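Rio2 kinase (Chaetomium thermophilum, PDB 4GYI) probably phosphorylates protein serine and threonine residues and acts, in an ATPase-dependent way, on the maturing pre-40S ribosomal subunit. Local coordinates at residues 84-89 with 182-187; 226-231 with 260-265; 17-22 with 40-45. All blocks are in the same frame, centred on the assembly; numbering follows the deposited sequence.

Contact 1 (84-89 with 182-187); sequences YLALHT and AQSRHT. With EDO (1,2-ethanediol), chain E.
CB of Leu85 lies over one face of the Arg185 guanidinium, 3.6 Å above the plane and offset toward the rim, while Thr89 sits at the guanidinium edge. CG2 of Thr187 lies over one face of the His186 ring, toward its rim, with CB of Arg185 at the ring's edge. NH1 of Arg185 donates to OG1 of Thr89 over 2.8 Å, only 12° out of the guanidinium plane. OG1 is presented from beside the backbone N of Thr89 (chi1 -65°), and the arginine chain is extended from CG to NE. NH1 also makes a weak bond to OG of Ser184, on which CG2 of Thr89 packs at 3.6 Å. CB of Ala86 meets CG2 of Thr187 at 3.6 Å. Ser184 to Thr187 form a type II' turn, braced by N and OG1 of Thr187 on Ser184 O; this hairpin between strands 180-184 and 187-191 of the kinase N-lobe sheet docks on helix 79-92 of the N-terminal winged-helix domain. His186 and Thr187 bond to Asp83 and His90. The positive charge of Arg185 is probably balanced by a salt bridge from NE to Glu24, with Thr89 OG1 the firmer and Ser184 OG the weak hydroxyl partner.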
loop_
_atom_site.group_PDB
_atom_site.type_symbol
_atom_site.label_atom_id
_atom_site.label_comp_id
_atom_site.label_asym_id
_atom_site.label_seq_id
_atom_site.Cartn_x
_atom_site.Cartn_y
_atom_site.Cartn_z
ATOM N N TYR A 84 -1.319 4.746 -14.702
ATOM C CA TYR A 84 -1.951 5.885 -15.377
ATOM C C TYR A 84 -3.451 5.928 -15.102
ATOM O O TYR A 84 -3.993 6.978 -14.775
ATOM C CB TYR A 84 -1.706 5.845 -16.886
ATOM C CG TYR A 84 -0.452 6.559 -17.344
ATOM C CD1 TYR A 84 -0.481 7.426 -18.435
ATOM C CD2 TYR A 84 0.760 6.360 -16.699
ATOM C CE1 TYR A 84 0.667 8.066 -18.873
ATOM C CE2 TYR A 84 1.911 7.004 -17.124
ATOM C CZ TYR A 84 1.858 7.851 -18.211
ATOM O OH TYR A 84 3.006 8.483 -18.628
ATOM N N LEU A 85 -4.109 4.775 -15.220
ATOM C CA LEU A 85 -5.538 4.693 -14.939
ATOM C C LEU A 85 -5.850 5.103 -13.507
ATOM O O LEU A 85 -6.815 5.817 -13.270
ATOM C CB LEU A 85 -6.069 3.286 -15.207
ATOM C CG LEU A 85 -6.236 2.945 -16.682
ATOM C CD1 LEU A 85 -6.502 1.464 -16.859
ATOM C CD2 LEU A 85 -7.365 3.780 -17.294
ATOM N N ALA A 86 -5.033 4.651 -12.557
ATOM C CA ALA A 86 -5.210 5.054 -11.164
ATOM C C ALA A 86 -5.078 6.563 -11.000
ATOM O O ALA A 86 -5.889 7.184 -10.340
ATOM C CB ALA A 86 -4.204 4.337 -10.257
ATOM N N LEU A 87 -4.031 7.142 -11.580
ATOM C CA LEU A 87 -3.803 8.583 -11.480
ATOM C C LEU A 87 -4.954 9.383 -12.079
ATOM O O LEU A 87 -5.374 10.396 -11.526
ATOM C CB LEU A 87 -2.503 8.983 -12.175
ATOM C CG LEU A 87 -1.216 8.864 -11.363
ATOM C CD1 LEU A 87 -0.011 9.099 -12.258
ATOM C CD2 LEU A 87 -1.239 9.860 -10.211
ATOM N N HIS A 88 -5.449 8.916 -13.218
ATOM C CA HIS A 88 -6.555 9.558 -13.912
ATOM C C HIS A 88 -7.790 9.618 -13.014
ATOM O O HIS A 88 -8.479 10.642 -12.923
ATOM C CB HIS A 88 -6.867 8.775 -15.182
ATOM C CG HIS A 88 -7.711 9.526 -16.156
ATOM N ND1 HIS A 88 -7.264 10.653 -16.812
ATOM C CD2 HIS A 88 -8.979 9.320 -16.578
ATOM C CE1 HIS A 88 -8.219 11.107 -17.602
ATOM N NE2 HIS A 88 -9.269 10.316 -17.480
ATOM N N THR A 89 -8.057 8.510 -12.338
ATOM C CA THR A 89 -9.172 8.437 -11.415
ATOM C C THR A 89 -8.967 9.413 -10.256
ATOM O O THR A 89 -9.896 10.129 -9.877
ATOM C CB THR A 89 -9.360 6.999 -10.900
ATOM O OG1 THR A 89 -9.724 6.163 -11.998
ATOM C CG2 THR A 89 -10.445 6.918 -9.835
ATOM N N ALA A 182 -8.145 8.593 -0.327
ATOM C CA ALA A 182 -8.838 7.969 -1.446
ATOM C C ALA A 182 -8.126 6.696 -1.818
ATOM O O ALA A 182 -6.994 6.484 -1.413
ATOM C CB ALA A 182 -8.885 8.908 -2.633
ATOM N N GLN A 183 -8.777 5.848 -2.602
ATOM C CA GLN A 183 -8.151 4.594 -3.000
ATOM C C GLN A 183 -8.596 4.250 -4.407
ATOM O O GLN A 183 -9.785 4.295 -4.708
ATOM C CB GLN A 183 -8.527 3.475 -2.012
ATOM C CG GLN A 183 -7.845 2.137 -2.279
ATOM C CD GLN A 183 -8.582 1.289 -3.302
ATOM O OE1 GLN A 183 -9.802 1.159 -3.248
ATOM N NE2 GLN A 183 -7.842 0.723 -4.250
ATOM N N SER A 184 -7.660 3.924 -5.285
ATOM C CA SER A 184 -8.057 3.454 -6.607
ATOM C C SER A 184 -7.147 2.338 -7.076
ATOM O O SER A 184 -5.932 2.501 -7.102
ATOM C CB SER A 184 -8.062 4.592 -7.621
ATOM O OG SER A 184 -8.394 4.108 -8.919
ATOM N N ARG A 185 -7.734 1.197 -7.433
ATOM C CA ARG A 185 -6.953 0.063 -7.915
ATOM C C ARG A 185 -5.844 -0.322 -6.910
ATOM O O ARG A 185 -6.131 -0.640 -5.751
ATOM C CB ARG A 185 -6.397 0.365 -9.313
ATOM C CG ARG A 185 -7.487 0.580 -10.339
ATOM C CD ARG A 185 -6.974 1.368 -11.526
ATOM N NE ARG A 185 -7.952 1.488 -12.609
ATOM C CZ ARG A 185 -8.767 2.530 -12.776
ATOM N NH1 ARG A 185 -8.754 3.547 -11.923
ATOM N NH2 ARG A 185 -9.595 2.548 -13.791
ATOM N N HIS A 186 -4.587 -0.246 -7.337
ATOM C CA HIS A 186 -3.456 -0.598 -6.471
ATOM C C HIS A 186 -2.866 0.594 -5.697
ATOM O O HIS A 186 -1.730 0.531 -5.210
ATOM C CB HIS A 186 -2.344 -1.273 -7.285
ATOM C CG HIS A 186 -1.812 -0.438 -8.419
ATOM N ND1 HIS A 186 -2.618 0.349 -9.217
ATOM C CD2 HIS A 186 -0.557 -0.296 -8.906
ATOM C CE1 HIS A 186 -1.884 0.940 -10.143
ATOM N NE2 HIS A 186 -0.628 0.575 -9.972
ATOM N N THR A 187 -3.619 1.681 -5.586
ATOM C CA THR A 187 -3.026 2.908 -5.060
ATOM C C THR A 187 -3.799 3.481 -3.893
ATOM O O THR A 187 -5.004 3.267 -3.772
ATOM C CB THR A 187 -2.872 3.999 -6.157
ATOM O OG1 THR A 187 -4.159 4.542 -6.491
ATOM C CG2 THR A 187 -2.245 3.412 -7.393
HETATM C C1 EDO E . -10.596 -0.224 -8.568
HETATM O O1 EDO E . -10.306 -1.621 -8.378
HETATM C C2 EDO E . -10.871 0.450 -7.229
HETATM O O2 EDO E . -10.206 -0.255 -6.168
#

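Contact 2 (226-231 with 260-265); sequences LIHGDF and PQMVSM
His228 turns CG anti to its backbone N, and Gln261 sets CG between its backbone N and carbonyl carbon (chi1 75°) and bends at chi2; NE2 of Gln261 comes over one face of the imidazole, ring and amide planes 34° apart. This is the catalytic-loop side of the protein kinase C-lobe: residues 226-231 carry the HGD sequence of RIO kinases, and 260-265 follow the metal-binding Asp258, modified here to a phosphoaspartate. The segments pair as a short antiparallel two-stranded sheet. Ile227 and Val263 form the hydrogen-bonded pair, with Ile227 N to Val263 O at 2.7 Å and Val263 N to Ile227 O at 2.9 Å. Their side chains share one face, CB of Ile227 against CG2 of Val263, and SD of Met265 closes on CG1 of Ile227 at 3.4 Å. Leu226 CD1 instead meets SD of Met262, whose CE lies near CA and CD2 of His228. At Gly229 a CB would jam against the preceding carbonyl and press on Gln261 O. CB of Asp230 leans on CD of Gln261, while its carboxylate, about 5 Å from the magnesium ion, forms a salt bridge with Arg343. His228 ND1 receives Asp230 N in the ring plane. NE2 of His228 bonds to Ile257 O, and NE2 of Gln261 to the phosphoaspartate O and, at 2.9 Å, to His228 O from 44° above that carbonyl's plane.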
loop_
_atom_site.group_PDB
_atom_site.type_symbol
_atom_site.label_atom_id
_atom_site.label_comp_id
_atom_site.label_asym_id
_atom_site.label_seq_id
_atom_site.Cartn_x
_atom_site.Cartn_y
_atom_site.Cartn_z
ATOM N N LEU A 226 -6.267 -6.693 16.314
ATOM C CA LEU A 226 -5.264 -6.603 15.253
ATOM C C LEU A 226 -3.820 -6.864 15.685
ATOM O O LEU A 226 -3.418 -6.579 16.827
ATOM C CB LEU A 226 -5.335 -5.240 14.582
ATOM C CG LEU A 226 -6.605 -4.995 13.772
ATOM C CD1 LEU A 226 -6.677 -3.547 13.369
ATOM C CD2 LEU A 226 -6.628 -5.900 12.547
ATOM N N ILE A 227 -3.055 -7.408 14.739
ATOM C CA ILE A 227 -1.618 -7.527 14.851
ATOM C C ILE A 227 -1.036 -6.940 13.571
ATOM O O ILE A 227 -1.411 -7.348 12.461
ATOM C CB ILE A 227 -1.207 -8.986 14.938
ATOM C CG1 ILE A 227 -1.696 -9.595 16.250
ATOM C CG2 ILE A 227 0.299 -9.132 14.793
ATOM C CD1 ILE A 227 -1.585 -11.084 16.260
ATOM N N HIS A 228 -0.132 -5.981 13.723
ATOM C CA HIS A 228 0.388 -5.216 12.588
ATOM C C HIS A 228 1.114 -6.119 11.598
ATOM O O HIS A 228 0.813 -6.096 10.406
ATOM C CB HIS A 228 1.295 -4.085 13.077
ATOM C CG HIS A 228 1.815 -3.203 11.982
ATOM N ND1 HIS A 228 2.873 -3.568 11.176
ATOM C CD2 HIS A 228 1.453 -1.959 11.590
ATOM C CE1 HIS A 228 3.124 -2.594 10.317
ATOM N NE2 HIS A 228 2.282 -1.603 10.548
ATOM N N GLY A 229 2.030 -6.945 12.104
ATOM C CA GLY A 229 2.686 -7.961 11.292
ATOM C C GLY A 229 3.983 -7.495 10.635
ATOM O O GLY A 229 4.740 -8.304 10.100
ATOM N N ASP A 230 4.247 -6.193 10.662
ATOM C CA ASP A 230 5.517 -5.686 10.141
ATOM C C ASP A 230 5.920 -4.449 10.958
ATOM O O ASP A 230 6.275 -3.402 10.415
ATOM C CB ASP A 230 5.375 -5.382 8.644
ATOM C CG ASP A 230 6.706 -5.133 7.971
ATOM O OD1 ASP A 230 7.738 -5.536 8.556
ATOM O OD2 ASP A 230 6.714 -4.524 6.871
ATOM N N PHE A 231 5.830 -4.594 12.280
ATOM C CA PHE A 231 5.961 -3.493 13.216
ATOM C C PHE A 231 7.440 -3.353 13.539
ATOM O O PHE A 231 7.985 -4.104 14.342
ATOM C CB PHE A 231 5.134 -3.795 14.481
ATOM C CG PHE A 231 4.837 -2.585 15.348
ATOM C CD1 PHE A 231 3.675 -1.850 15.166
ATOM C CD2 PHE A 231 5.694 -2.215 16.374
ATOM C CE1 PHE A 231 3.384 -0.748 15.976
ATOM C CE2 PHE A 231 5.413 -1.119 17.182
ATOM C CZ PHE A 231 4.252 -0.378 16.981
ATOM N N PRO A 260 -0.973 -3.387 4.654
ATOM C CA PRO A 260 -1.593 -4.475 3.881
ATOM C C PRO A 260 -1.366 -5.871 4.508
ATOM O O PRO A 260 -2.062 -6.813 4.137
ATOM C CB PRO A 260 -0.871 -4.390 2.523
ATOM C CG PRO A 260 0.478 -3.891 2.862
ATOM C CD PRO A 260 0.232 -2.873 3.975
ATOM N N GLN A 261 -0.425 -5.999 5.446
ATOM C CA GLN A 261 -0.124 -7.308 6.040
ATOM C C GLN A 261 -0.771 -7.573 7.409
ATOM O O GLN A 261 -0.596 -8.646 7.975
ATOM C CB GLN A 261 1.397 -7.564 6.113
ATOM C CG GLN A 261 2.133 -6.783 7.211
ATOM C CD GLN A 261 1.991 -5.269 7.036
ATOM O OE1 GLN A 261 2.185 -4.736 5.944
ATOM N NE2 GLN A 261 1.617 -4.585 8.102
ATOM N N MET A 262 -1.516 -6.614 7.936
ATOM C CA MET A 262 -2.186 -6.808 9.219
ATOM C C MET A 262 -3.002 -8.075 9.314
ATOM O O MET A 262 -3.647 -8.484 8.361
ATOM C CB MET A 262 -3.113 -5.651 9.520
ATOM C CG MET A 262 -2.402 -4.405 9.860
ATOM S SD MET A 262 -3.568 -3.363 10.712
ATOM C CE MET A 262 -2.547 -2.892 12.094
ATOM N N VAL A 263 -2.964 -8.705 10.479
ATOM C CA VAL A 263 -3.731 -9.922 10.690
ATOM C C VAL A 263 -4.541 -9.815 11.968
ATOM O O VAL A 263 -4.193 -9.059 12.885
ATOM C CB VAL A 263 -2.843 -11.178 10.744
ATOM C CG1 VAL A 263 -1.943 -11.238 9.535
ATOM C CG2 VAL A 263 -2.011 -11.194 12.006
ATOM N N SER A 264 -5.633 -10.569 12.015
ATOM C CA SER A 264 -6.483 -10.590 13.190
ATOM C C SER A 264 -5.827 -11.343 14.333
ATOM O O SER A 264 -5.054 -12.272 14.106
ATOM C CB SER A 264 -7.814 -11.252 12.848
ATOM O OG SER A 264 -8.383 -11.809 14.001
ATOM N N MET A 265 -6.157 -10.972 15.567
ATOM C CA MET A 265 -5.664 -11.722 16.722
ATOM C C MET A 265 -6.180 -13.160 16.712
ATOM O O MET A 265 -5.705 -13.999 17.473
ATOM C CB MET A 265 -6.048 -11.039 18.041
ATOM C CG MET A 265 -5.234 -9.809 18.375
ATOM S SD MET A 265 -3.595 -10.156 19.056
ATOM C CE MET A 265 -4.082 -10.989 20.586
#

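Contact 3 (17-22 with 40-45); sequences WRVLTA and KIARLR
Helix 14-26 and residues 40-45 approach most closely at Ala22 and Ala42, whose CA atoms are 5.2 Å apart. The small side chains allow this closeness: CB of Ala22 meets CB of Ala42 at 3.8 Å and CG2 of Ile41 at 3.7 Å, and CG2 of Val19 adds a looser touch on CB of Ala42. CD1 of Ile41 reaches Ala22 O. Both segments belong to the N-terminal winged-helix domain of Rio2, a helix-turn-helix relative, and Val19 also faces helix 51-60, so that it stands where three helices of the domain meet. Toward the solvent side, Arg18 runs out with CG anti to its backbone N (chi1 -166°) and stays extended to NE, reaching the backbone of residues 42-44. NE donates to Ala42 O over 3.2 Å, with the oxygen in the guanidinium plane but the donor 47° above the plane of the carbonyl. A long, weak ion pair with Glu15 engages the same nitrogen. CD1 of Leu44 rests over the centre of one guanidinium face, 3.6 Å above it, the leucine crossing the arginine at about a right angle, while CA of Leu44 lies 3.4 Å from NH2 of Arg18.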
loop_
_atom_site.group_PDB
_atom_site.type_symbol
_atom_site.label_atom_id
_atom_site.label_comp_id
_atom_site.label_asym_id
_atom_site.label_seq_id
_atom_site.Cartn_x
_atom_site.Cartn_y
_atom_site.Cartn_z
ATOM N N TRP A 17 -7.793 7.716 -23.204
ATOM C CA TRP A 17 -8.245 7.228 -21.909
ATOM C C TRP A 17 -9.342 6.168 -22.019
ATOM O O TRP A 17 -9.312 5.152 -21.326
ATOM C CB TRP A 17 -8.680 8.398 -21.032
ATOM C CG TRP A 17 -7.505 9.206 -20.575
ATOM C CD1 TRP A 17 -7.146 10.449 -20.996
ATOM C CD2 TRP A 17 -6.494 8.784 -19.652
ATOM N NE1 TRP A 17 -5.991 10.846 -20.365
ATOM C CE2 TRP A 17 -5.574 9.842 -19.530
ATOM C CE3 TRP A 17 -6.291 7.620 -18.899
ATOM C CZ2 TRP A 17 -4.463 9.771 -18.684
ATOM C CZ3 TRP A 17 -5.190 7.551 -18.057
ATOM C CH2 TRP A 17 -4.293 8.618 -17.956
ATOM N N ARG A 18 -10.294 6.399 -22.911
ATOM C CA ARG A 18 -11.420 5.496 -23.102
ATOM C C ARG A 18 -10.975 4.110 -23.587
ATOM O O ARG A 18 -11.506 3.092 -23.155
ATOM C CB ARG A 18 -12.404 6.124 -24.090
ATOM C CG ARG A 18 -13.756 5.450 -24.127
ATOM C CD ARG A 18 -14.728 6.170 -25.073
ATOM N NE ARG A 18 -16.079 5.640 -24.920
ATOM C CZ ARG A 18 -16.959 6.104 -24.039
ATOM N NH1 ARG A 18 -16.631 7.125 -23.256
ATOM N NH2 ARG A 18 -18.169 5.561 -23.949
ATOM N N VAL A 19 -10.001 4.086 -24.491
ATOM C CA VAL A 19 -9.439 2.839 -25.000
ATOM C C VAL A 19 -8.587 2.136 -23.931
ATOM O O VAL A 19 -8.686 0.918 -23.748
ATOM C CB VAL A 19 -8.615 3.090 -26.286
ATOM C CG1 VAL A 19 -7.894 1.832 -26.731
ATOM C CG2 VAL A 19 -9.526 3.579 -27.393
ATOM N N LEU A 20 -7.759 2.907 -23.226
ATOM C CA LEU A 20 -7.010 2.377 -22.103
ATOM C C LEU A 20 -7.967 1.742 -21.095
ATOM O O LEU A 20 -7.758 0.613 -20.654
ATOM C CB LEU A 20 -6.161 3.469 -21.435
ATOM C CG LEU A 20 -5.149 2.962 -20.408
ATOM C CD1 LEU A 20 -4.241 1.920 -21.061
ATOM C CD2 LEU A 20 -4.308 4.121 -19.774
ATOM N N THR A 21 -9.025 2.462 -20.745
ATOM C CA THR A 21 -10.022 1.953 -19.805
ATOM C C THR A 21 -10.704 0.691 -20.335
ATOM O O THR A 21 -10.986 -0.243 -19.582
ATOM C CB THR A 21 -11.096 3.018 -19.525
ATOM O OG1 THR A 21 -10.476 4.191 -18.975
ATOM C CG2 THR A 21 -12.147 2.488 -18.551
ATOM N N ALA A 22 -10.952 0.674 -21.641
ATOM C CA ALA A 22 -11.560 -0.476 -22.303
ATOM C C ALA A 22 -10.681 -1.718 -22.234
ATOM O O ALA A 22 -11.184 -2.836 -22.119
ATOM C CB ALA A 22 -11.892 -0.142 -23.770
ATOM N N LYS A 40 -15.203 -2.968 -29.268
ATOM C CA LYS A 40 -16.571 -3.071 -28.779
ATOM C C LYS A 40 -16.743 -2.373 -27.432
ATOM O O LYS A 40 -17.622 -1.536 -27.271
ATOM C CB LYS A 40 -17.009 -4.537 -28.679
ATOM C CG LYS A 40 -18.203 -4.752 -27.762
ATOM C CD LYS A 40 -18.959 -6.026 -28.109
ATOM C CE LYS A 40 -20.007 -6.339 -27.051
ATOM N NZ LYS A 40 -20.700 -5.104 -26.585
ATOM N N ILE A 41 -15.895 -2.712 -26.468
ATOM C CA ILE A 41 -15.951 -2.086 -25.151
ATOM C C ILE A 41 -15.744 -0.574 -25.246
ATOM O O ILE A 41 -16.447 0.194 -24.586
ATOM C CB ILE A 41 -14.901 -2.694 -24.198
ATOM C CG1 ILE A 41 -15.156 -4.188 -24.018
ATOM C CG2 ILE A 41 -14.921 -1.988 -22.847
ATOM C CD1 ILE A 41 -14.083 -4.875 -23.222
ATOM N N ALA A 42 -14.801 -0.148 -26.086
ATOM C CA ALA A 42 -14.494 1.283 -26.240
ATOM C C ALA A 42 -15.569 2.103 -26.958
ATOM O O ALA A 42 -15.466 3.338 -27.023
ATOM C CB ALA A 42 -13.150 1.474 -26.941
ATOM N N ARG A 43 -16.582 1.427 -27.502
ATOM C CA ARG A 43 -17.613 2.109 -28.290
ATOM C C ARG A 43 -18.296 3.235 -27.505
ATOM O O ARG A 43 -18.999 2.998 -26.520
ATOM C CB ARG A 43 -18.624 1.113 -28.885
ATOM C CG ARG A 43 -18.419 0.877 -30.387
ATOM C CD ARG A 43 -18.977 -0.463 -30.878
ATOM N NE ARG A 43 -20.377 -0.651 -30.516
ATOM C CZ ARG A 43 -20.943 -1.840 -30.324
ATOM N NH1 ARG A 43 -20.226 -2.951 -30.450
ATOM N NH2 ARG A 43 -22.228 -1.922 -29.999
ATOM N N LEU A 44 -18.044 4.462 -27.955
ATOM C CA LEU A 44 -18.536 5.672 -27.308
ATOM C C LEU A 44 -20.062 5.723 -27.324
ATOM O O LEU A 44 -20.705 5.597 -26.278
ATOM C CB LEU A 44 -17.939 6.904 -28.003
ATOM C CG LEU A 44 -18.463 8.311 -27.697
ATOM C CD1 LEU A 44 -18.114 8.732 -26.291
ATOM C CD2 LEU A 44 -17.924 9.321 -28.709
ATOM N N ARG A 45 -20.627 5.897 -28.518
ATOM C CA ARG A 45 -22.078 5.963 -28.715
ATOM C C ARG A 45 -22.803 4.674 -29.194
ATOM O O ARG A 45 -23.892 4.382 -28.694
ATOM C CB ARG A 45 -22.441 7.155 -29.613
ATOM C CG ARG A 45 -23.936 7.348 -29.848
ATOM C CD ARG A 45 -24.702 7.650 -28.570
ATOM N NE ARG A 45 -26.116 7.913 -28.833
ATOM C CZ ARG A 45 -27.035 6.967 -29.004
ATOM N NH1 ARG A 45 -26.693 5.686 -28.953
ATOM N NH2 ARG A 45 -28.299 7.300 -29.238
#

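How the contacts relate
From the N terminus, contact 3 closes first, bringing residues 40-45 back to helix 14-26 inside the winged-helix domain. Contact 1 opens later, at helix 79-92, and spans 92 residues to join that domain to the hairpin of the kinase N-lobe. Contact 2 follows, closing a 28-residue excursion that includes strands 236-242 and 250-256. The three loops run in series, neither nesting nor crossing. Contacts 1 and 3 touch directly, as His88 stacks on Trp17 and Leu85 packs on Leu20 and Thr21, linking helices 79-92 and 14-26. Contact 2 stands apart at the active site, its centre about 24 Å from that of contact 1 and about 40 Å from that of contact 3.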